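Local structure of amino acid ABC transporter, periplasmic amino acid-binding protein (Brucella ovis, 4Z9N) at residues I135-Q138 / A139-T143; T75-S79 / G80-V84; I308-L312 / N313-N317; V283-I286 / K287-N291; L128-S131 / G132-I135. The protein binds glutathione in its ligand cleft and, as a periplasmic solute-binding protein, probably delivers such solutes to an amino acid ABC transporter. One frame throughout, in Å; residues are numbered along the deposited sequence. Where two conformers were deposited one is given.

Contact 1: I135-Q138 / A139-T143; sequences ICVQ and AGTTT. With GSH (glutathione), chain U.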
loop_
_atom_site.group_PDB
_atom_site.type_symbol
_atom_site.label_atom_id
_atom_site.label_comp_id
_atom_site.label_asym_id
_atom_site.label_seq_id
_atom_site.Cartn_x
_atom_site.Cartn_y
_atom_site.Cartn_z
ATOM N N ILE D 135 4.522 -31.505 -10.981
ATOM C CA ILE D 135 3.769 -30.259 -10.921
ATOM C C ILE D 135 4.272 -29.263 -11.952
ATOM O O ILE D 135 5.447 -28.875 -11.943
ATOM C CB ILE D 135 3.819 -29.666 -9.513
ATOM C CG1 ILE D 135 3.397 -30.730 -8.489
ATOM C CG2 ILE D 135 2.904 -28.434 -9.427
ATOM C CD1 ILE D 135 3.307 -30.220 -7.079
ATOM N N CYS D 136 3.375 -28.806 -12.822
ATOM C CA CYS D 136 3.810 -27.887 -13.858
ATOM C C CYS D 136 3.863 -26.477 -13.315
ATOM O O CYS D 136 3.070 -26.064 -12.464
ATOM C CB CYS D 136 2.922 -27.944 -15.096
ATOM S SG CYS D 136 1.298 -27.333 -14.859
ATOM N N VAL D 137 4.837 -25.745 -13.818
ATOM C CA VAL D 137 5.060 -24.369 -13.371
ATOM C C VAL D 137 5.786 -23.637 -14.499
ATOM O O VAL D 137 6.512 -24.260 -15.274
ATOM C CB VAL D 137 5.865 -24.324 -12.049
ATOM C CG1 VAL D 137 7.301 -24.796 -12.272
ATOM C CG2 VAL D 137 5.861 -22.907 -11.455
ATOM N N GLN D 138 5.596 -22.323 -14.596
ATOM C CA GLN D 138 6.333 -21.551 -15.599
ATOM C C GLN D 138 7.651 -20.992 -15.100
ATOM O O GLN D 138 7.765 -20.562 -13.959
ATOM C CB GLN D 138 5.486 -20.405 -16.123
ATOM C CG GLN D 138 4.712 -20.785 -17.342
ATOM C CD GLN D 138 3.943 -19.618 -17.885
ATOM O OE1 GLN D 138 2.762 -19.483 -17.618
ATOM N NE2 GLN D 138 4.617 -18.751 -18.634
ATOM N N ALA D 139 8.643 -21.021 -15.979
ATOM C CA ALA D 139 9.919 -20.363 -15.724
ATOM C C ALA D 139 9.725 -18.845 -15.646
ATOM O O ALA D 139 8.775 -18.296 -16.230
ATOM C CB ALA D 139 10.922 -20.718 -16.822
ATOM N N GLY D 140 10.641 -18.178 -14.949
ATOM C CA GLY D 140 10.616 -16.733 -14.823
ATOM C C GLY D 140 9.495 -16.224 -13.929
ATOM O O GLY D 140 9.010 -15.122 -14.135
ATOM N N THR D 141 9.087 -17.022 -12.940
ATOM C CA THR D 141 8.031 -16.617 -12.007
ATOM C C THR D 141 8.447 -16.726 -10.542
ATOM O O THR D 141 9.342 -17.498 -10.186
ATOM C CB THR D 141 6.752 -17.473 -12.181
ATOM O OG1 THR D 141 7.055 -18.850 -11.895
ATOM C CG2 THR D 141 6.205 -17.348 -13.591
ATOM N N THR D 142 7.775 -15.970 -9.682
ATOM C CA THR D 142 7.883 -16.192 -8.241
ATOM C C THR D 142 7.444 -17.624 -7.909
ATOM O O THR D 142 7.988 -18.284 -7.024
ATOM C CB THR D 142 7.007 -15.215 -7.458
ATOM O OG1 THR D 142 5.688 -15.249 -8.014
ATOM C CG2 THR D 142 7.544 -13.788 -7.536
ATOM N N THR D 143 6.429 -18.076 -8.640
ATOM C CA THR D 143 5.797 -19.377 -8.468
ATOM C C THR D 143 6.801 -20.512 -8.380
ATOM O O THR D 143 6.731 -21.353 -7.481
ATOM C CB THR D 143 4.845 -19.644 -9.642
ATOM O OG1 THR D 143 4.104 -18.445 -9.897
ATOM C CG2 THR D 143 3.861 -20.765 -9.322
HETATM N N1 GSH U . 2.526 -13.534 -10.164
HETATM C CA1 GSH U . 3.597 -14.454 -10.548
HETATM C C1 GSH U . 4.831 -13.634 -10.919
HETATM O O11 GSH U . 5.920 -14.231 -11.142
HETATM O O12 GSH U . 4.768 -12.376 -11.013
HETATM C CB1 GSH U . 3.211 -15.314 -11.763
HETATM C CG1 GSH U . 2.901 -14.386 -12.953
HETATM C CD1 GSH U . 2.770 -15.233 -14.215
HETATM O OE1 GSH U . 3.439 -15.029 -15.180
HETATM N N2 GSH U . 1.794 -16.295 -14.216
HETATM C CA2 GSH U . 1.690 -17.115 -15.410
HETATM C C2 GSH U . 1.256 -16.300 -16.637
HETATM O O2 GSH U . 0.727 -15.237 -16.573
HETATM C CB2 GSH U . 0.806 -18.338 -15.144
HETATM S SG2 GSH U . -0.942 -17.896 -14.945
HETATM N N3 GSH U . 1.570 -16.869 -17.931
HETATM C CA3 GSH U . 1.205 -16.165 -19.130
HETATM C C3 GSH U . 2.441 -16.058 -20.023
HETATM O O31 GSH U . 2.291 -15.695 -21.219
HETATM O O32 GSH U . 3.597 -16.315 -19.566
HETATM O O HOH W 1 7.670 -18.903 -18.591
#
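The strand-to-helix turn of a beta-alpha-beta unit, where strand 134-138 gives way to helix 142-153, is closed by T141 reaching back to Q138. T141 OG1 donates to Q138 O over 2.8 Å, the hydroxyl tilted somewhat from the carbonyl plane. With OG1 tucked into the notch over the main chain (chi1 62°), T141 is also the N-cap residue, its OG1 accepting from E144 N; one hydroxyl thus serves both the turn and the first turn of the helix. V137 CG2 meets T143 CG2 at 3.6 Å, the two side chains running antiparallel past one another.

The same turn grips glutathione. The amide of Q138 uses both ends: OE1 accepts from N3 of the ligand at 2.9 Å, and NE2 donates to O32 of its glycyl carboxylate at 2.8 Å, the latter nearly straight (169°). This paired bonding fixes which way the amide is turned. NE2 also donates to a water 3.1 Å from it. T142 N donates to glutathione O11, of the gamma-glutamyl carboxylate, at 2.9 Å. The hydroxyl of T142 is bonded to E211. The amino end of the helix would probably favour the charge on that carboxylate, and R73, R95 and D184 are among the ligand's further partners. A ligand carboxylate met by a helix N terminus after a beta-strand is a recurring feature of periplasmic amino acid-binding folds.

Contact 2: T75-S79 / G80-V84; sequences TALQS and GEVDV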
loop_
_atom_site.group_PDB
_atom_site.type_symbol
_atom_site.label_atom_id
_atom_site.label_comp_id
_atom_site.label_asym_id
_atom_site.label_seq_id
_atom_site.Cartn_x
_atom_site.Cartn_y
_atom_site.Cartn_z
ATOM N N THR D 75 11.731 -6.870 -19.479
ATOM C CA THR D 75 12.578 -6.296 -20.519
ATOM C C THR D 75 11.783 -5.294 -21.354
ATOM O O THR D 75 12.268 -4.207 -21.673
ATOM C CB THR D 75 13.158 -7.385 -21.442
ATOM O OG1 THR D 75 13.866 -8.349 -20.653
ATOM C CG2 THR D 75 14.106 -6.771 -22.460
ATOM N N ALA D 76 10.549 -5.671 -21.678
ATOM C CA ALA D 76 9.660 -4.835 -22.482
ATOM C C ALA D 76 9.410 -3.491 -21.801
ATOM O O ALA D 76 9.313 -2.468 -22.466
ATOM C CB ALA D 76 8.332 -5.550 -22.736
ATOM N N LEU D 77 9.308 -3.490 -20.474
ATOM C CA LEU D 77 9.092 -2.243 -19.750
ATOM C C LEU D 77 10.405 -1.458 -19.622
ATOM O O LEU D 77 10.430 -0.241 -19.817
ATOM C CB LEU D 77 8.489 -2.518 -18.371
ATOM C CG LEU D 77 8.164 -1.329 -17.457
ATOM C CD1 LEU D 77 7.163 -0.370 -18.105
ATOM C CD2 LEU D 77 7.630 -1.819 -16.112
ATOM N N GLN D 78 11.496 -2.156 -19.313
ATOM C CA GLN D 78 12.793 -1.496 -19.153
ATOM C C GLN D 78 13.234 -0.807 -20.429
ATOM O O GLN D 78 13.866 0.243 -20.388
ATOM C CB GLN D 78 13.867 -2.505 -18.732
ATOM C CG GLN D 78 13.690 -3.080 -17.341
ATOM C CD GLN D 78 14.642 -4.247 -17.092
ATOM O OE1 GLN D 78 15.198 -4.401 -16.000
ATOM N NE2 GLN D 78 14.845 -5.061 -18.115
ATOM N N SER D 79 12.899 -1.406 -21.563
ATOM C CA SER D 79 13.398 -0.932 -22.848
ATOM C C SER D 79 12.593 0.275 -23.325
ATOM O O SER D 79 13.010 1.001 -24.228
ATOM C CB SER D 79 13.334 -2.045 -23.889
ATOM O OG SER D 79 11.993 -2.225 -24.335
ATOM N N GLY D 80 11.429 0.478 -22.725
ATOM C CA GLY D 80 10.543 1.535 -23.170
ATOM C C GLY D 80 9.511 1.073 -24.182
ATOM O O GLY D 80 8.708 1.875 -24.670
ATOM N N GLU D 81 9.516 -0.219 -24.503
ATOM C CA GLU D 81 8.586 -0.722 -25.508
ATOM C C GLU D 81 7.150 -0.572 -24.997
ATOM O O GLU D 81 6.247 -0.271 -25.778
ATOM C CB GLU D 81 8.878 -2.179 -25.871
ATOM C CG GLU D 81 7.760 -2.846 -26.686
ATOM C CD GLU D 81 8.055 -4.292 -27.063
ATOM O OE1 GLU D 81 7.198 -4.909 -27.743
ATOM O OE2 GLU D 81 9.131 -4.804 -26.682
ATOM N N VAL D 82 6.945 -0.775 -23.694
ATOM C CA VAL D 82 5.644 -0.475 -23.090
ATOM C C VAL D 82 5.810 0.615 -22.044
ATOM O O VAL D 82 6.881 0.770 -21.447
ATOM C CB VAL D 82 4.955 -1.729 -22.470
ATOM C CG1 VAL D 82 4.732 -2.798 -23.537
ATOM C CG2 VAL D 82 5.749 -2.284 -21.276
ATOM N N ASP D 83 4.731 1.358 -21.829
ATOM C CA ASP D 83 4.702 2.475 -20.893
ATOM C C ASP D 83 4.378 2.013 -19.470
ATOM O O ASP D 83 4.753 2.669 -18.501
ATOM C CB ASP D 83 3.664 3.510 -21.350
ATOM C CG ASP D 83 3.920 4.006 -22.765
ATOM O OD1 ASP D 83 5.069 4.384 -23.073
ATOM O OD2 ASP D 83 2.970 4.006 -23.574
ATOM N N VAL D 84 3.669 0.895 -19.358
ATOM C CA VAL D 84 3.237 0.346 -18.071
ATOM C C VAL D 84 3.030 -1.159 -18.241
ATOM O O VAL D 84 2.712 -1.635 -19.336
ATOM C CB VAL D 84 1.933 1.039 -17.554
ATOM C CG1 VAL D 84 0.771 0.812 -18.517
ATOM C CG2 VAL D 84 1.570 0.590 -16.119
HETATM O O HOH W 2 11.532 -4.594 -25.505
#
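A local contact lies at the C-terminal end of helix 73-78, where A76 and L77 fold against V82 as the chain leaves the helix for strand 84-85. G80 is the first residue to leave helical angles, with positive phi (93°); at these backbone angles a CB would collide with the carbonyl O of S79. Two bonds bring the chain back over the last turn: G80 N donates to L77 O at 3.2 Å, and V82 N donates to A76 O, also at 3.2 Å, with both donors above the planes of the carbonyls they meet.

Apolar groups close the inner side of the turn. The L77 side chain is carried towards V82 by chi1 (-179°), and chi2 (59°) turns its CD1 onto that residue, 4.0 Å from V82 CG2 and 3.5 Å from V82 O. The same CG2 of V82 also lies over the backbone, 3.7 Å from L77 CA.

The outer side is polar. S79 OG accepts from E81 N at 3.2 Å, a somewhat bent bond, and shares a water with E81: this water is 2.7 Å from S79 OG and donates to E81 OE2. The E81 chain is extended, bringing its carboxylate alongside the helix, near the methyl of A76. Beyond the two segments, R218 takes the carbonyls of both L77 and V82, and the carboxylate of D83 forms a salt bridge with K18. A glycine of positive phi at the C' position, followed by an apolar residue packing back on the last turn, is a common way for a helix to end.

Contact 3: I308-L312 / N313-N317; sequences IARGL and NAQWN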
loop_
_atom_site.group_PDB
_atom_site.type_symbol
_atom_site.label_atom_id
_atom_site.label_comp_id
_atom_site.label_asym_id
_atom_site.label_seq_id
_atom_site.Cartn_x
_atom_site.Cartn_y
_atom_site.Cartn_z
ATOM N N ILE D 308 -14.823 -15.452 -8.324
ATOM C CA ILE D 308 -13.922 -15.222 -7.195
ATOM C C ILE D 308 -14.541 -14.251 -6.180
ATOM O O ILE D 308 -15.061 -13.208 -6.555
ATOM C CB ILE D 308 -12.576 -14.690 -7.691
ATOM C CG1 ILE D 308 -11.939 -15.698 -8.662
ATOM C CG2 ILE D 308 -11.673 -14.337 -6.514
ATOM C CD1 ILE D 308 -10.554 -15.245 -9.199
ATOM N N ALA D 309 -14.485 -14.587 -4.897
ATOM C CA ALA D 309 -15.015 -13.684 -3.870
ATOM C C ALA D 309 -14.034 -12.539 -3.661
ATOM O O ALA D 309 -12.833 -12.709 -3.886
ATOM C CB ALA D 309 -15.255 -14.419 -2.569
ATOM N N ARG D 310 -14.538 -11.378 -3.245
ATOM C CA ARG D 310 -13.664 -10.206 -3.036
ATOM C C ARG D 310 -12.506 -10.539 -2.089
ATOM O O ARG D 310 -11.344 -10.264 -2.395
ATOM C CB ARG D 310 -14.468 -9.014 -2.490
ATOM C CG ARG D 310 -15.354 -8.298 -3.538
ATOM C CD ARG D 310 -14.557 -7.599 -4.647
ATOM N NE ARG D 310 -13.867 -6.396 -4.173
ATOM C CZ ARG D 310 -14.376 -5.167 -4.197
ATOM N NH1 ARG D 310 -15.607 -4.946 -4.668
ATOM N NH2 ARG D 310 -13.660 -4.153 -3.736
ATOM N N GLY D 311 -12.827 -11.145 -0.952
ATOM C CA GLY D 311 -11.808 -11.566 -0.005
ATOM C C GLY D 311 -10.853 -10.457 0.382
ATOM O O GLY D 311 -11.270 -9.410 0.870
ATOM N N LEU D 312 -9.566 -10.673 0.133
ATOM C CA LEU D 312 -8.559 -9.666 0.465
ATOM C C LEU D 312 -8.755 -8.405 -0.345
ATOM O O LEU D 312 -8.266 -7.344 0.032
ATOM C CB LEU D 312 -7.147 -10.200 0.213
ATOM C CG LEU D 312 -6.702 -11.378 1.063
ATOM C CD1 LEU D 312 -5.290 -11.813 0.610
ATOM C CD2 LEU D 312 -6.727 -10.983 2.527
ATOM N N ASN D 313 -9.439 -8.526 -1.481
ATOM C CA ASN D 313 -9.590 -7.381 -2.364
ATOM C C ASN D 313 -10.913 -6.672 -2.163
ATOM O O ASN D 313 -11.284 -5.802 -2.951
ATOM C CB ASN D 313 -9.399 -7.821 -3.806
ATOM C CG ASN D 313 -8.000 -8.336 -4.029
ATOM O OD1 ASN D 313 -7.042 -7.565 -3.942
ATOM N ND2 ASN D 313 -7.858 -9.647 -4.199
ATOM N N ALA D 314 -11.608 -7.015 -1.082
ATOM C CA ALA D 314 -12.719 -6.189 -0.644
ATOM C C ALA D 314 -12.161 -4.852 -0.168
ATOM O O ALA D 314 -10.981 -4.734 0.160
ATOM C CB ALA D 314 -13.528 -6.867 0.482
ATOM N N GLN D 315 -13.017 -3.844 -0.160
ATOM C CA GLN D 315 -12.688 -2.558 0.441
ATOM C C GLN D 315 -12.216 -2.725 1.881
ATOM O O GLN D 315 -12.664 -3.622 2.603
ATOM C CB GLN D 315 -13.913 -1.646 0.396
ATOM C CG GLN D 315 -14.214 -1.026 -0.977
ATOM C CD GLN D 315 -13.270 0.099 -1.357
ATOM O OE1 GLN D 315 -12.726 0.785 -0.490
ATOM N NE2 GLN D 315 -13.109 0.324 -2.657
ATOM N N TRP D 316 -11.340 -1.818 2.296
ATOM C CA TRP D 316 -10.777 -1.800 3.642
ATOM C C TRP D 316 -11.854 -1.749 4.728
ATOM O O TRP D 316 -11.695 -2.338 5.802
ATOM C CB TRP D 316 -9.821 -0.596 3.769
ATOM C CG TRP D 316 -10.553 0.721 3.684
ATOM C CD1 TRP D 316 -10.980 1.371 2.553
ATOM C CD2 TRP D 316 -10.955 1.528 4.792
ATOM N NE1 TRP D 316 -11.626 2.550 2.905
ATOM C CE2 TRP D 316 -11.620 2.664 4.272
ATOM C CE3 TRP D 316 -10.812 1.403 6.183
ATOM C CZ2 TRP D 316 -12.140 3.675 5.097
ATOM C CZ3 TRP D 316 -11.329 2.407 7.003
ATOM C CH2 TRP D 316 -11.995 3.523 6.455
ATOM N N ASN D 317 -12.960 -1.060 4.456
ATOM C CA ASN D 317 -14.011 -0.925 5.459
ATOM C C ASN D 317 -15.112 -1.956 5.251
ATOM O O ASN D 317 -16.206 -1.831 5.812
ATOM C CB ASN D 317 -14.604 0.494 5.449
ATOM C CG ASN D 317 -15.188 0.884 4.107
ATOM O OD1 ASN D 317 -15.042 0.174 3.114
ATOM N ND2 ASN D 317 -15.860 2.033 4.074
HETATM O O HOH W 3 -9.796 -11.647 -4.499
#
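R310 and N313 bracket the first of two overlapping beta turns in the C-terminal loop region after helix 292-299. N313 N donates to R310 O at 2.7 Å across G311 and L312, whose backbone angles (phi 53° and psi -121° at G311) are those of a type II' turn. One residue on, A314 N donates to G311 O at 3.1 Å, closing a type I turn over L312 and N313.

The R310 side chain reinforces this double turn. Bent at both chi2 and chi3, it curls back so that its guanidinium takes the carbonyl O of N313 side-on: NE donates at 2.9 Å and NH2 at 3.0 Å, with the oxygen lying in the guanidinium plane. From the oxygen's side the two differ, since NH2 arrives on a lone pair in the carbonyl plane while NE stands above it. The remaining nitrogen, NH1, forms a salt bridge with E239, and F296 supplies a cation-pi partner. Together these hold the guanidinium against rotation. Closer to the backbone, R310 CB rests 3.8 Å from A314 CB.

N313 directs its OD1 to the backbone N of Y109 and to Q322. L312 leads outward to W316 of the second subunit, so the turn also lies at the dimer contact. A single water joins the ends of the first turn, accepting from N313 ND2 at 2.8 Å and donating to R310 O at 3.0 Å.

Contact 4: V283-I286 / K287-N291; sequences VKII and KGVGN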
loop_
_atom_site.group_PDB
_atom_site.type_symbol
_atom_site.label_atom_id
_atom_site.label_comp_id
_atom_site.label_asym_id
_atom_site.label_seq_id
_atom_site.Cartn_x
_atom_site.Cartn_y
_atom_site.Cartn_z
ATOM N N VAL D 283 -13.925 11.460 -13.412
ATOM C CA VAL D 283 -15.145 11.237 -14.192
ATOM C C VAL D 283 -14.782 10.476 -15.471
ATOM O O VAL D 283 -15.483 9.542 -15.865
ATOM C CB VAL D 283 -15.884 12.555 -14.526
ATOM C CG1 VAL D 283 -17.196 12.257 -15.262
ATOM C CG2 VAL D 283 -16.155 13.360 -13.259
ATOM N N LYS D 284 -13.669 10.851 -16.097
ATOM C CA LYS D 284 -13.214 10.142 -17.290
ATOM C C LYS D 284 -12.920 8.674 -17.005
ATOM O O LYS D 284 -13.303 7.811 -17.805
ATOM C CB LYS D 284 -11.969 10.797 -17.893
ATOM C CG LYS D 284 -12.153 12.225 -18.359
ATOM C CD LYS D 284 -10.855 12.736 -18.989
ATOM C CE LYS D 284 -10.983 14.165 -19.501
ATOM N NZ LYS D 284 -12.301 14.424 -20.135
ATOM N N ILE D 285 -12.246 8.392 -15.881
ATOM C CA ILE D 285 -11.949 7.017 -15.504
ATOM C C ILE D 285 -13.243 6.218 -15.318
ATOM O O ILE D 285 -13.423 5.157 -15.918
ATOM C CB ILE D 285 -11.073 6.922 -14.217
ATOM C CG1 ILE D 285 -9.695 7.577 -14.415
ATOM C CG2 ILE D 285 -10.927 5.487 -13.819
ATOM C CD1 ILE D 285 -8.860 7.710 -13.123
ATOM N N ILE D 286 -14.137 6.713 -14.470
ATOM C CA ILE D 286 -15.328 5.952 -14.125
ATOM C C ILE D 286 -16.265 5.774 -15.338
ATOM O O ILE D 286 -16.872 4.712 -15.523
ATOM C CB ILE D 286 -16.059 6.616 -12.943
ATOM C CG1 ILE D 286 -15.118 6.723 -11.743
ATOM C CG2 ILE D 286 -17.266 5.805 -12.543
ATOM C CD1 ILE D 286 -14.566 5.368 -11.258
ATOM N N LYS D 287 -16.373 6.798 -16.174
ATOM C CA LYS D 287 -17.125 6.656 -17.417
ATOM C C LYS D 287 -16.524 5.579 -18.314
ATOM O O LYS D 287 -17.251 4.822 -18.970
ATOM C CB LYS D 287 -17.177 7.989 -18.163
ATOM C CG LYS D 287 -18.051 9.026 -17.477
ATOM C CD LYS D 287 -18.767 9.897 -18.467
ATOM C CE LYS D 287 -19.671 10.891 -17.742
ATOM N NZ LYS D 287 -19.907 12.139 -18.530
ATOM N N GLY D 288 -15.196 5.507 -18.329
ATOM C CA GLY D 288 -14.496 4.580 -19.199
ATOM C C GLY D 288 -14.582 3.120 -18.787
ATOM O O GLY D 288 -14.754 2.244 -19.638
ATOM N N VAL D 289 -14.461 2.848 -17.488
ATOM C CA VAL D 289 -14.333 1.467 -17.018
ATOM C C VAL D 289 -15.150 1.173 -15.749
ATOM O O VAL D 289 -15.214 0.025 -15.314
ATOM C CB VAL D 289 -12.846 1.109 -16.770
ATOM C CG1 VAL D 289 -12.039 1.137 -18.095
ATOM C CG2 VAL D 289 -12.240 2.043 -15.732
ATOM N N GLY D 290 -15.775 2.191 -15.167
ATOM C CA GLY D 290 -16.481 2.024 -13.905
ATOM C C GLY D 290 -15.518 2.006 -12.725
ATOM O O GLY D 290 -14.318 2.214 -12.907
ATOM N N ASN D 291 -16.020 1.753 -11.514
ATOM C CA ASN D 291 -15.128 1.772 -10.344
ATOM C C ASN D 291 -14.439 0.415 -10.129
ATOM O O ASN D 291 -14.666 -0.539 -10.884
ATOM C CB ASN D 291 -15.883 2.216 -9.067
ATOM C CG ASN D 291 -16.931 1.202 -8.583
ATOM O OD1 ASN D 291 -16.696 -0.008 -8.535
ATOM N ND2 ASN D 291 -18.090 1.717 -8.177
#
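K287 lies near the C-terminal end of helix 281-289, its N donating to V283 O at 2.9 Å in the ordinary alpha-helical i to i+4 pattern. Its aliphatic chain runs side by side with V283, K287 CE resting 3.8 Å from V283 CG1, before the ammonium reaches E249 in a salt bridge. G288 comes next and continues the pattern with a bond from its N to K284 O.

V289 repeats it once more: its N lies nearly along the C=O axis of I285, at 3.0 Å. In the V289 side chain CG1 turns its back on the carbonyl carbon (chi1 -65°), which leaves CG2 over the main chain, 3.3 Å from I285 O and 4.2 Å from I285 CG2. I285 and V289 also both face helix 44-57, while I285 reaches A234 and L235 of helix 222-240, so this side of the turn is buried between helices.

At G290 the backbone swings to positive phi (79°) and leaves the helix. The final bond, from G290 N to I286 O, is short at 2.8 Å but strongly bent (135°). G290 O is buried without a polar partner and has I286 CD1 beside it.

N291 then begins helix 292-299 as its N-cap, OD1 accepting from the backbone N of E294, while ND2 is bonded to I243 O. The short link between the two helices is closed on its apolar side by I286, whose CD1 lies 3.8 Å from N291 CA.

Contact 5: L128-S131 / G132-I135; sequences LQLS and GASI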
loop_
_atom_site.group_PDB
_atom_site.type_symbol
_atom_site.label_atom_id
_atom_site.label_comp_id
_atom_site.label_asym_id
_atom_site.label_seq_id
_atom_site.Cartn_x
_atom_site.Cartn_y
_atom_site.Cartn_z
ATOM N N LEU D 128 -0.316 -30.877 0.962
ATOM C CA LEU D 128 0.667 -31.650 1.717
ATOM C C LEU D 128 0.631 -33.129 1.328
ATOM O O LEU D 128 1.435 -33.930 1.805
ATOM C CB LEU D 128 0.449 -31.480 3.222
ATOM C CG LEU D 128 0.863 -30.110 3.781
ATOM C CD1 LEU D 128 0.553 -29.982 5.278
ATOM C CD2 LEU D 128 2.340 -29.831 3.506
ATOM N N GLN D 129 -0.296 -33.498 0.451
ATOM C CA GLN D 129 -0.350 -34.877 -0.014
ATOM C C GLN D 129 0.270 -35.012 -1.403
ATOM O O GLN D 129 0.097 -36.030 -2.085
ATOM C CB GLN D 129 -1.787 -35.381 -0.013
ATOM C CG GLN D 129 -2.529 -35.138 1.291
ATOM C CD GLN D 129 -4.001 -35.432 1.159
ATOM O OE1 GLN D 129 -4.647 -34.973 0.223
ATOM N NE2 GLN D 129 -4.544 -36.201 2.098
ATOM N N LEU D 130 1.026 -33.997 -1.804
ATOM C CA LEU D 130 1.565 -33.944 -3.160
ATOM C C LEU D 130 3.019 -34.385 -3.280
ATOM O O LEU D 130 3.644 -34.137 -4.306
ATOM C CB LEU D 130 1.423 -32.528 -3.728
ATOM C CG LEU D 130 -0.023 -32.103 -4.011
ATOM C CD1 LEU D 130 -0.040 -30.681 -4.559
ATOM C CD2 LEU D 130 -0.716 -33.074 -4.963
ATOM N N SER D 131 3.564 -35.028 -2.249
ATOM C CA SER D 131 4.943 -35.508 -2.324
ATOM C C SER D 131 5.111 -36.414 -3.539
ATOM O O SER D 131 4.322 -37.337 -3.750
ATOM C CB SER D 131 5.345 -36.260 -1.055
ATOM O OG SER D 131 6.707 -36.646 -1.126
ATOM N N GLY D 132 6.116 -36.122 -4.360
ATOM C CA GLY D 132 6.386 -36.942 -5.531
ATOM C C GLY D 132 5.617 -36.574 -6.788
ATOM O O GLY D 132 5.973 -37.006 -7.881
ATOM N N ALA D 133 4.552 -35.787 -6.637
ATOM C CA ALA D 133 3.707 -35.422 -7.776
ATOM C C ALA D 133 4.462 -34.568 -8.794
ATOM O O ALA D 133 5.282 -33.728 -8.414
ATOM C CB ALA D 133 2.478 -34.669 -7.291
ATOM N N SER D 134 4.181 -34.772 -10.078
ATOM C CA SER D 134 4.750 -33.909 -11.105
ATOM C C SER D 134 3.898 -32.656 -11.187
ATOM O O SER D 134 2.690 -32.728 -11.415
ATOM C CB SER D 134 4.812 -34.608 -12.460
ATOM O OG SER D 134 3.525 -35.025 -12.875
ATOM N N ILE D 135 4.522 -31.505 -10.981
ATOM C CA ILE D 135 3.769 -30.259 -10.921
ATOM C C ILE D 135 4.272 -29.263 -11.952
ATOM O O ILE D 135 5.447 -28.875 -11.943
ATOM C CB ILE D 135 3.819 -29.666 -9.513
ATOM C CG1 ILE D 135 3.397 -30.730 -8.489
ATOM C CG2 ILE D 135 2.904 -28.434 -9.427
ATOM C CD1 ILE D 135 3.307 -30.220 -7.079
#
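The flat groups joining L130 to A133 are peptide units, and the carbonyl of L130 receives the closing bond: A133 N donates to L130 O at 3.0 Å, standing above the carbonyl plane, 44° out of it, instead of on a lone pair. Beside that bond the methyl of A133 comes to the same oxygen, with A133 CB 3.2 Å from L130 O, so the carbonyl end is covered by both the amide and the side chain of one residue.

Between them the chain makes a type II beta turn from L130 to A133. G132 occupies its third position with phi 87°, where a CB would run into the carbonyl O of S131. The turn leads from the loop after strand 101-117 into strand 134-138, which belongs to the mixed sheet.

Its apolar side is carried by L130. One branch, CD2, faces A133 CB at 4.3 Å, and the other, CD1, meets I135 CD1 at 4.2 Å; the extended end of I135 brings that methyl back to the turn. F114 of strand 101-117 touches both L130 and I135. The polar side points to the neighbouring loop: S131 holds OG anti to its own N (chi1 -177°), and this oxygen is bonded to the backbone N of E157. The carbonyl of G132 is taken by N159 ND2, and S134 N donates to D179 OD2 near the start of strand 134-138.

Overall arrangement
Followed from the N terminus, all five contacts are local and none encloses another. Contact 2 comes first, turning the chain from helix 73-78 toward strand 84-85. Contact 5 then leads into strand 134-138, and contact 1 carries the same strand out into helix 142-153; the two share I135, their centres about 15 Å apart, one at each end of the strand. Contact 4 follows much later, joining helix 281-289 to helix 292-299, about 45 Å from contact 5 between centres. Contact 3 closes the series in the C-terminal loop region after helix 292-299, its nearest atoms about 6 Å from contact 4. Of the five, contact 1 is the one that meets glutathione.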